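Local structure of 16S rRNA aminocarboxypropyltransferase (Vulcanisaeta distributa, 5APG) at residues A[16-21]-A[68-73]; A[112-117]-A[136-141]; A[160-163]-A[167-170]. The protein probably transfers the 3-amino-3-carboxypropyl group of S-adenosylmethionine to an N1-methylpseudouridine of 16S ribosomal RNA, the last step in making a hypermodified base. One frame throughout, in Å; residues are numbered along the deposited sequence.

Contact 1: A[16-21]-A[68-73]; sequences RKNTAI and LIDCSW. With EEM ([(3S)-3-amino-4-hydroxy-4-oxo-butyl]-[[(2S,3S,4R,5R)-5-(6-aminopurin-9-yl)-3,4-dihydroxy-oxolan-2-yl]methyl]-methyl-selanium), chain D.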
loop_
_atom_site.group_PDB
_atom_site.type_symbol
_atom_site.label_atom_id
_atom_site.label_comp_id
_atom_site.label_asym_id
_atom_site.label_seq_id
_atom_site.Cartn_x
_atom_site.Cartn_y
_atom_site.Cartn_z
ATOM N N ARG A 16 16.114 10.430 -2.568
ATOM C CA ARG A 16 15.565 11.705 -2.994
ATOM C C ARG A 16 14.369 11.503 -3.921
ATOM O O ARG A 16 13.580 12.423 -4.137
ATOM C CB ARG A 16 16.644 12.535 -3.689
ATOM N N LYS A 17 14.237 10.297 -4.466
ATOM C CA LYS A 17 13.145 9.989 -5.384
ATOM C C LYS A 17 12.196 8.957 -4.783
ATOM O O LYS A 17 11.226 8.541 -5.415
ATOM C CB LYS A 17 13.696 9.491 -6.720
ATOM C CG LYS A 17 14.501 10.535 -7.478
ATOM C CD LYS A 17 14.963 10.018 -8.830
ATOM C CE LYS A 17 15.559 11.138 -9.669
ATOM N NZ LYS A 17 16.117 10.640 -10.957
ATOM N N ASN A 18 12.486 8.555 -3.553
ATOM C CA ASN A 18 11.680 7.573 -2.841
ATOM C C ASN A 18 10.534 8.245 -2.081
ATOM O O ASN A 18 10.742 9.261 -1.417
ATOM C CB ASN A 18 12.574 6.776 -1.891
ATOM C CG ASN A 18 11.798 5.834 -1.010
ATOM O OD1 ASN A 18 11.416 6.184 0.106
ATOM N ND2 ASN A 18 11.566 4.624 -1.500
ATOM N N THR A 19 9.325 7.692 -2.176
ATOM C CA THR A 19 8.160 8.371 -1.605
ATOM C C THR A 19 8.033 8.125 -0.102
ATOM O O THR A 19 7.401 8.912 0.603
ATOM C CB THR A 19 6.837 7.959 -2.302
ATOM O OG1 THR A 19 6.515 6.590 -2.014
ATOM C CG2 THR A 19 6.939 8.156 -3.814
ATOM N N ALA A 20 8.637 7.047 0.388
ATOM C CA ALA A 20 8.607 6.751 1.820
ATOM C C ALA A 20 9.448 7.762 2.594
ATOM O O ALA A 20 9.056 8.210 3.673
ATOM C CB ALA A 20 9.093 5.333 2.090
ATOM N N ILE A 21 10.604 8.115 2.040
ATOM C CA ILE A 21 11.468 9.126 2.642
ATOM C C ILE A 21 10.713 10.444 2.818
ATOM O O ILE A 21 10.848 11.123 3.841
ATOM C CB ILE A 21 12.738 9.354 1.790
ATOM C CG1 ILE A 21 13.665 8.140 1.878
ATOM C CG2 ILE A 21 13.474 10.605 2.234
ATOM C CD1 ILE A 21 14.140 7.832 3.282
ATOM N N LEU A 68 4.658 -0.984 6.959
ATOM C CA LEU A 68 5.013 -1.233 5.567
ATOM C C LEU A 68 6.502 -1.505 5.432
ATOM O O LEU A 68 7.313 -1.006 6.213
ATOM C CB LEU A 68 4.649 -0.050 4.659
ATOM C CG LEU A 68 3.210 0.401 4.412
ATOM C CD1 LEU A 68 2.704 1.312 5.526
ATOM C CD2 LEU A 68 3.133 1.097 3.061
ATOM N N ILE A 69 6.855 -2.287 4.421
ATOM C CA ILE A 69 8.243 -2.420 4.016
ATOM C C ILE A 69 8.434 -1.652 2.715
ATOM O O ILE A 69 7.728 -1.894 1.734
ATOM C CB ILE A 69 8.652 -3.894 3.827
ATOM C CG1 ILE A 69 8.591 -4.641 5.163
ATOM C CG2 ILE A 69 10.057 -3.982 3.242
ATOM C CD1 ILE A 69 8.653 -6.159 5.020
ATOM N N ASP A 70 9.366 -0.706 2.713
ATOM C CA ASP A 70 9.693 0.023 1.496
ATOM C C ASP A 70 10.946 -0.568 0.859
ATOM O O ASP A 70 12.015 -0.591 1.467
ATOM C CB ASP A 70 9.895 1.514 1.785
ATOM C CG ASP A 70 10.301 2.300 0.549
ATOM O OD1 ASP A 70 9.408 2.703 -0.224
ATOM O OD2 ASP A 70 11.509 2.521 0.349
ATOM N N CYS A 71 10.803 -1.057 -0.367
ATOM C CA CYS A 71 11.913 -1.661 -1.096
ATOM C C CYS A 71 11.655 -1.482 -2.581
ATOM O O CYS A 71 10.645 -0.914 -2.954
ATOM C CB CYS A 71 12.055 -3.139 -0.738
ATOM S SG CYS A 71 10.601 -4.142 -1.153
ATOM N N SER A 72 12.553 -1.952 -3.435
ATOM C CA SER A 72 12.282 -1.900 -4.866
ATOM C C SER A 72 11.236 -2.951 -5.215
ATOM O O SER A 72 11.124 -3.970 -4.533
ATOM C CB SER A 72 13.559 -2.127 -5.676
ATOM O OG SER A 72 13.974 -3.477 -5.578
ATOM N N TRP A 73 10.463 -2.711 -6.270
ATOM C CA TRP A 73 9.480 -3.702 -6.700
ATOM C C TRP A 73 10.159 -4.964 -7.222
ATOM O O TRP A 73 9.584 -6.052 -7.173
ATOM C CB TRP A 73 8.544 -3.118 -7.761
ATOM C CG TRP A 73 7.352 -2.433 -7.153
ATOM C CD1 TRP A 73 7.127 -1.090 -7.075
ATOM C CD2 TRP A 73 6.238 -3.066 -6.509
ATOM N NE1 TRP A 73 5.933 -0.848 -6.434
ATOM C CE2 TRP A 73 5.370 -2.045 -6.073
ATOM C CE3 TRP A 73 5.888 -4.399 -6.265
ATOM C CZ2 TRP A 73 4.174 -2.310 -5.413
ATOM C CZ3 TRP A 73 4.698 -4.663 -5.604
ATOM C CH2 TRP A 73 3.855 -3.623 -5.185
HETATM C C2 EEM D . -0.158 -3.827 -0.786
HETATM N N3 EEM D . 0.833 -3.015 -0.569
HETATM C C4 EEM D . 1.290 -2.253 -1.547
HETATM C "C1'" EEM D . 3.117 -0.847 -0.525
HETATM C "C2'" EEM D . 4.018 -2.043 -0.128
HETATM C "C3'" EEM D . 5.141 -1.836 -0.921
HETATM C "C4'" EEM D . 5.367 -0.519 -1.066
HETATM C "C5'" EEM D . 5.829 -0.108 -2.414
HETATM O O EEM D . 7.325 4.737 -3.484
HETATM C C EEM D . 8.396 4.480 -3.959
HETATM O OXT EEM D . 9.319 5.271 -3.867
HETATM C CA EEM D . 8.635 3.150 -4.639
HETATM N N EEM D . 9.919 3.199 -5.278
HETATM C CB EEM D . 8.575 2.097 -3.542
HETATM C CG EEM D . 8.443 0.674 -4.043
HETATM SE SE EEM D . 7.729 -0.508 -2.622
HETATM C CE EEM D . 7.800 -2.359 -3.187
HETATM O "O4'" EEM D . 3.875 0.066 -0.973
HETATM O "O3'" EEM D . 6.299 -2.647 -0.480
HETATM O "O2'" EEM D . 4.348 -1.738 1.231
HETATM N N9 EEM D . 2.269 -1.342 -1.644
HETATM C C8 EEM D . 2.252 -0.914 -2.891
HETATM N N7 EEM D . 1.322 -1.517 -3.597
HETATM C C5 EEM D . 0.681 -2.371 -2.780
HETATM N N1 EEM D . -0.771 -3.980 -1.940
HETATM C C6 EEM D . -0.394 -3.283 -2.971
HETATM N N6 EEM D . -1.019 -3.435 -4.225
#
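Asn18 and Asp70 form a buried polar contact between the N-terminus of helix 19-25 and the C-terminal end of strand 66-70, in the parallel sheet of this SPOUT-fold enzyme. The site illustrates how a strand's C-terminal end and a helix start together line a cofactor pocket. The amide of Asn18 meets the carboxylate of Asp70 with their planes nearly perpendicular, 83° apart. Asn18 ND2 spans both oxygens. Its bond to Asp70 OD2 is the shorter at 2.8 Å but bent. That to Asp70 OD1, 3.2 Å, is straighter at 160° and uses the syn lone pair of OD1. With CG of Asp70 anti to the backbone N (chi1 177°), the carboxylate is carried toward Asn18. Asp70 is gripped further by Thr112 OG1 at OD1 and by a salt bridge from Arg9 at OD2, which probably stabilises its negative charge. The other end of the Asn18 amide serves as N-cap, OD1 accepting from Ile21 N at 2.9 Å.

The selenium analogue of S-adenosylmethionine lies alongside. Its carboxylate is held by Thr19, whose N binds OXT at 3.0 Å and whose OG1 binds O. At the ribose, Ile69 O accepts a hydrogen bond from the O3' hydroxyl, 2.7 Å away. Next to the selenium, the methyl carbon CE of the ligand rests over the centre of the Trp73 ring, 3.7 Å above its plane.

Contact 2: A[112-117]-A[136-141]; sequences TIEAVA and YKWGPN. With EEM ([(3S)-3-amino-4-hydroxy-4-oxo-butyl]-[[(2S,3S,4R,5R)-5-(6-aminopurin-9-yl)-3,4-dihydroxy-oxolan-2-yl]methyl]-methyl-selanium), chain D.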
loop_
_atom_site.group_PDB
_atom_site.type_symbol
_atom_site.label_atom_id
_atom_site.label_comp_id
_atom_site.label_asym_id
_atom_site.label_seq_id
_atom_site.Cartn_x
_atom_site.Cartn_y
_atom_site.Cartn_z
ATOM N N THR A 112 4.847 3.678 -2.532
ATOM C CA THR A 112 4.624 3.531 -1.103
ATOM C C THR A 112 3.622 4.580 -0.605
ATOM O O THR A 112 2.732 4.267 0.187
ATOM C CB THR A 112 5.947 3.632 -0.322
ATOM O OG1 THR A 112 6.802 2.547 -0.707
ATOM C CG2 THR A 112 5.698 3.558 1.187
ATOM N N ILE A 113 3.734 5.813 -1.096
ATOM C CA ILE A 113 2.849 6.868 -0.608
ATOM C C ILE A 113 1.409 6.653 -1.085
ATOM O O ILE A 113 0.463 6.930 -0.347
ATOM C CB ILE A 113 3.351 8.292 -1.020
ATOM C CG1 ILE A 113 2.539 9.364 -0.301
ATOM C CG2 ILE A 113 3.291 8.514 -2.535
ATOM C CD1 ILE A 113 3.170 10.759 -0.333
ATOM N N GLU A 114 1.235 6.135 -2.299
ATOM C CA GLU A 114 -0.103 5.833 -2.804
ATOM C C GLU A 114 -0.724 4.696 -2.003
ATOM O O GLU A 114 -1.925 4.687 -1.726
ATOM C CB GLU A 114 -0.059 5.461 -4.290
ATOM C CG GLU A 114 0.119 6.649 -5.239
ATOM C CD GLU A 114 0.530 6.211 -6.633
ATOM O OE1 GLU A 114 1.571 5.534 -6.755
ATOM O OE2 GLU A 114 -0.190 6.526 -7.605
ATOM N N ALA A 115 0.103 3.727 -1.636
ATOM C CA ALA A 115 -0.375 2.599 -0.853
ATOM C C ALA A 115 -0.823 3.030 0.534
ATOM O O ALA A 115 -1.858 2.578 1.025
ATOM C CB ALA A 115 0.686 1.554 -0.748
ATOM N N VAL A 116 -0.031 3.888 1.170
ATOM C CA VAL A 116 -0.394 4.424 2.476
ATOM C C VAL A 116 -1.717 5.181 2.375
ATOM O O VAL A 116 -2.621 4.978 3.183
ATOM C CB VAL A 116 0.711 5.354 3.033
ATOM C CG1 VAL A 116 0.204 6.151 4.235
ATOM C CG2 VAL A 116 1.950 4.534 3.410
ATOM N N ALA A 117 -1.839 6.036 1.366
ATOM C CA ALA A 117 -3.055 6.826 1.194
ATOM C C ALA A 117 -4.272 5.945 0.913
ATOM O O ALA A 117 -5.351 6.179 1.456
ATOM C CB ALA A 117 -2.869 7.829 0.080
ATOM N N TYR A 136 2.634 15.319 -3.274
ATOM C CA TYR A 136 3.029 15.314 -4.684
ATOM C C TYR A 136 1.969 16.021 -5.523
ATOM O O TYR A 136 0.787 15.990 -5.190
ATOM C CB TYR A 136 3.249 13.878 -5.191
ATOM C CG TYR A 136 4.491 13.222 -4.624
ATOM C CD1 TYR A 136 5.736 13.418 -5.215
ATOM C CD2 TYR A 136 4.421 12.419 -3.491
ATOM C CE1 TYR A 136 6.878 12.828 -4.695
ATOM C CE2 TYR A 136 5.557 11.822 -2.965
ATOM C CZ TYR A 136 6.781 12.029 -3.572
ATOM O OH TYR A 136 7.907 11.441 -3.045
ATOM N N LYS A 137 2.382 16.666 -6.605
ATOM C CA LYS A 137 1.410 17.381 -7.420
ATOM C C LYS A 137 0.427 16.397 -8.058
ATOM O O LYS A 137 -0.744 16.727 -8.247
ATOM C CB LYS A 137 2.099 18.236 -8.488
ATOM C CG LYS A 137 2.787 17.469 -9.606
ATOM C CD LYS A 137 3.175 18.430 -10.724
ATOM C CE LYS A 137 4.195 17.831 -11.676
ATOM N NZ LYS A 137 4.662 18.848 -12.665
ATOM N N TRP A 138 0.899 15.185 -8.352
ATOM C CA TRP A 138 0.068 14.151 -8.980
ATOM C C TRP A 138 -0.725 13.337 -7.953
ATOM O O TRP A 138 -1.571 12.515 -8.314
ATOM C CB TRP A 138 0.938 13.207 -9.825
ATOM C CG TRP A 138 2.137 12.669 -9.083
ATOM C CD1 TRP A 138 3.422 13.134 -9.153
ATOM C CD2 TRP A 138 2.154 11.583 -8.149
ATOM N NE1 TRP A 138 4.235 12.402 -8.321
ATOM C CE2 TRP A 138 3.482 11.441 -7.695
ATOM C CE3 TRP A 138 1.175 10.711 -7.653
ATOM C CZ2 TRP A 138 3.856 10.471 -6.767
ATOM C CZ3 TRP A 138 1.548 9.744 -6.735
ATOM C CH2 TRP A 138 2.877 9.632 -6.301
ATOM N N GLY A 139 -0.440 13.562 -6.677
ATOM C CA GLY A 139 -1.042 12.792 -5.596
ATOM C C GLY A 139 -2.563 12.736 -5.544
ATOM O O GLY A 139 -3.140 11.649 -5.552
ATOM N N PRO A 140 -3.225 13.901 -5.467
ATOM C CA PRO A 140 -4.691 13.914 -5.372
ATOM C C PRO A 140 -5.378 13.185 -6.529
ATOM O O PRO A 140 -6.458 12.620 -6.334
ATOM C CB PRO A 140 -5.022 15.410 -5.392
ATOM C CG PRO A 140 -3.825 16.043 -4.754
ATOM C CD PRO A 140 -2.658 15.250 -5.293
ATOM N N ASN A 141 -4.748 13.180 -7.701
ATOM C CA ASN A 141 -5.308 12.494 -8.865
ATOM C C ASN A 141 -5.452 10.982 -8.654
ATOM O O ASN A 141 -6.233 10.332 -9.342
ATOM C CB ASN A 141 -4.450 12.755 -10.102
ATOM C CG ASN A 141 -5.179 12.422 -11.393
ATOM O OD1 ASN A 141 -6.357 12.746 -11.556
ATOM N ND2 ASN A 141 -4.484 11.767 -12.317
HETATM C C2 EEM D . -0.158 -3.827 -0.786
HETATM N N3 EEM D . 0.833 -3.015 -0.569
HETATM C C4 EEM D . 1.290 -2.253 -1.547
HETATM C "C1'" EEM D . 3.117 -0.847 -0.525
HETATM C "C2'" EEM D . 4.018 -2.043 -0.128
HETATM C "C3'" EEM D . 5.141 -1.836 -0.921
HETATM C "C4'" EEM D . 5.367 -0.519 -1.066
HETATM C "C5'" EEM D . 5.829 -0.108 -2.414
HETATM O O EEM D . 7.325 4.737 -3.484
HETATM C C EEM D . 8.396 4.480 -3.959
HETATM O OXT EEM D . 9.319 5.271 -3.867
HETATM C CA EEM D . 8.635 3.150 -4.639
HETATM N N EEM D . 9.919 3.199 -5.278
HETATM C CB EEM D . 8.575 2.097 -3.542
HETATM C CG EEM D . 8.443 0.674 -4.043
HETATM SE SE EEM D . 7.729 -0.508 -2.622
HETATM C CE EEM D . 7.800 -2.359 -3.187
HETATM O "O4'" EEM D . 3.875 0.066 -0.973
HETATM O "O3'" EEM D . 6.299 -2.647 -0.480
HETATM O "O2'" EEM D . 4.348 -1.738 1.231
HETATM N N9 EEM D . 2.269 -1.342 -1.644
HETATM C C8 EEM D . 2.252 -0.914 -2.891
HETATM N N7 EEM D . 1.322 -1.517 -3.597
HETATM C C5 EEM D . 0.681 -2.371 -2.780
HETATM N N1 EEM D . -0.771 -3.980 -1.940
HETATM C C6 EEM D . -0.394 -3.283 -2.971
HETATM N N6 EEM D . -1.019 -3.435 -4.225
#
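OE1 of Glu114 is gripped by two groups, Ser111 OG and Asn100 ND2, while OE2 takes the backbone N of Ala99; the carboxylate thus anchored lies against the indole of Trp138. The contact joins the first turn of helix 112-122, a helix of the SPOUT fold, to the loop between helices 126-133 and 141-153, and it shows how a helix can serve a cofactor with one side and pack a loop with another.

Glu114 meets the indole at about a right angle, its carboxylate turned 69° from the ring plane. CG of Glu114 comes up at the edge of the ring, in its plane, 3.7 Å from Trp138 CZ3. Beside it, Ile113 reaches both aromatic residues. With CG1 anti to the backbone N (chi1 -171°), CD1 of Ile113 extends to the edge of the Tyr136 ring, in its plane and 3.7 Å from CE2, while Ile113 CG2 touches both rings, at Trp138 CH2 and Tyr136 CE2, each 4.0 Å away.

The two aromatics also brace each other within the loop. Trp138 CZ2 sits 3.5 Å above one face of the Tyr136 ring, toward its rim, and Tyr136 CB lies over a face of the indole, likewise toward its rim. Tyr136 has a cation-pi partner in Lys22 of helix 19-25.

On the pocket side, the helix offers its N-terminus, whose dipole would favour a carboxylate: Thr112 N donates to the carboxylate O of the bound selenium analogue of S-adenosylmethionine at 2.9 Å, with an N-H...O angle of 162°.

Contact 3: A[160-163]-A[167-170]; sequences PERE and VDDV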
loop_
_atom_site.group_PDB
_atom_site.type_symbol
_atom_site.label_atom_id
_atom_site.label_comp_id
_atom_site.label_asym_id
_atom_site.label_seq_id
_atom_site.Cartn_x
_atom_site.Cartn_y
_atom_site.Cartn_z
ATOM N N PRO A 160 -15.554 -4.477 -7.477
ATOM C CA PRO A 160 -14.846 -3.876 -8.621
ATOM C C PRO A 160 -13.624 -4.637 -9.153
ATOM O O PRO A 160 -13.285 -4.447 -10.320
ATOM C CB PRO A 160 -14.379 -2.524 -8.073
ATOM C CG PRO A 160 -15.322 -2.195 -7.012
ATOM C CD PRO A 160 -15.789 -3.482 -6.411
ATOM N N GLU A 161 -12.971 -5.452 -8.327
ATOM C CA GLU A 161 -11.662 -6.005 -8.689
ATOM C C GLU A 161 -11.653 -6.831 -9.973
ATOM O O GLU A 161 -10.801 -6.624 -10.838
ATOM C CB GLU A 161 -11.108 -6.867 -7.554
ATOM C CG GLU A 161 -10.859 -6.130 -6.259
ATOM C CD GLU A 161 -9.835 -6.840 -5.409
ATOM O OE1 GLU A 161 -10.049 -8.023 -5.073
ATOM O OE2 GLU A 161 -8.793 -6.223 -5.109
ATOM N N ARG A 162 -12.578 -7.778 -10.088
ATOM C CA ARG A 162 -12.580 -8.682 -11.234
ATOM C C ARG A 162 -12.842 -7.951 -12.544
ATOM O O ARG A 162 -12.256 -8.285 -13.574
ATOM C CB ARG A 162 -13.612 -9.793 -11.047
ATOM C CG ARG A 162 -13.188 -10.855 -10.045
ATOM C CD ARG A 162 -14.266 -11.909 -9.873
ATOM N NE ARG A 162 -13.741 -13.124 -9.259
ATOM C CZ ARG A 162 -13.781 -13.380 -7.956
ATOM N NH1 ARG A 162 -14.316 -12.501 -7.124
ATOM N NH2 ARG A 162 -13.279 -14.512 -7.488
ATOM N N GLU A 163 -13.725 -6.957 -12.510
ATOM C CA GLU A 163 -14.021 -6.189 -13.714
ATOM C C GLU A 163 -12.857 -5.272 -14.069
ATOM O O GLU A 163 -12.532 -5.089 -15.244
ATOM C CB GLU A 163 -15.305 -5.376 -13.542
ATOM C CG GLU A 163 -15.613 -4.480 -14.732
ATOM C CD GLU A 163 -17.080 -4.488 -15.114
ATOM O OE1 GLU A 163 -17.937 -4.418 -14.206
ATOM O OE2 GLU A 163 -17.375 -4.561 -16.326
ATOM N N VAL A 167 -10.219 -10.299 -15.063
ATOM C CA VAL A 167 -10.069 -11.742 -14.887
ATOM C C VAL A 167 -10.915 -12.235 -13.717
ATOM O O VAL A 167 -11.118 -11.519 -12.735
ATOM C CB VAL A 167 -8.592 -12.153 -14.632
ATOM C CG1 VAL A 167 -7.729 -11.891 -15.858
ATOM C CG2 VAL A 167 -8.029 -11.425 -13.415
ATOM N N ASP A 168 -11.417 -13.461 -13.827
ATOM C CA ASP A 168 -12.048 -14.110 -12.688
ATOM C C ASP A 168 -10.986 -14.584 -11.707
ATOM O O ASP A 168 -11.180 -14.541 -10.493
ATOM C CB ASP A 168 -12.908 -15.286 -13.138
ATOM C CG ASP A 168 -14.222 -14.844 -13.738
ATOM O OD1 ASP A 168 -14.850 -13.932 -13.168
ATOM O OD2 ASP A 168 -14.621 -15.400 -14.775
ATOM N N ASP A 169 -9.866 -15.046 -12.251
ATOM C CA ASP A 169 -8.777 -15.580 -11.444
ATOM C C ASP A 169 -7.866 -14.419 -11.054
ATOM O O ASP A 169 -6.807 -14.213 -11.646
ATOM C CB ASP A 169 -8.022 -16.669 -12.223
ATOM C CG ASP A 169 -6.981 -17.404 -11.384
ATOM O OD1 ASP A 169 -6.578 -16.904 -10.312
ATOM O OD2 ASP A 169 -6.558 -18.499 -11.812
ATOM N N VAL A 170 -8.301 -13.652 -10.058
ATOM C CA VAL A 170 -7.560 -12.478 -9.596
ATOM C C VAL A 170 -6.178 -12.856 -9.062
ATOM O O VAL A 170 -5.193 -12.190 -9.375
ATOM C CB VAL A 170 -8.346 -11.727 -8.508
ATOM C CG1 VAL A 170 -7.514 -10.579 -7.910
ATOM C CG2 VAL A 170 -9.654 -11.212 -9.083
#
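Arg162 places CG anti to its carbonyl carbon (chi1 -75°) and then runs extended through to NE, which carries NE to the backbone of Asp168, in the loop after helix 160-165, and lays CG against Val170, the first residue of helix 170-182. This is a helix-loop-helix connection in which the side chain of Arg162 bonds the loop backbone. Arg162 NE donates to the backbone O of Asp168 at 3.2 Å, in the carbonyl plane and on a lone pair, although the oxygen lies 29° out of the guanidinium plane.

The same Asp168 O also accepts a weak bond from Val170 N, 3.0 Å away, closing an inverse gamma turn centred on Asp169. One carbonyl oxygen thus ties the arginine to the turn, and OD1 of Asp169 then caps helix 170-182 at Asn172 N. The carboxylate of Asp168 stays near the guanidinium without forming a salt bridge, its OD1 being 4.1 Å from Arg162 NE. Val167 N makes a weak bond to Arg162 O.

Exposed polar groups give way to a buried valine at the start of helix 170-182: the arginine side chain crosses Val170 at about a right angle, Arg162 CG lying 3.7 Å from Val170 CG2.

Overall arrangement
The chemistry of the three contacts changes with depth in the fold. Contacts 1 and 2 meet directly, Thr19 OG1 lying 3.0 Å from Ile113 N in a probable hydrogen bond. The starts of helices 19-25 and 112-122 share the carboxylate of one ligand, while the end of strand 66-70 takes its ribose. Contact 1 is fully buried and built from charge and amide; contact 2, partly buried, relies on aliphatic and aromatic surfaces across its segments and keeps its polar grip on other partners. Contact 3 stands apart, ahead of the C-terminal helix 170-182, its nearest atoms about 13 Å from those of either, with an exposed arginine bonded to a backbone carbonyl.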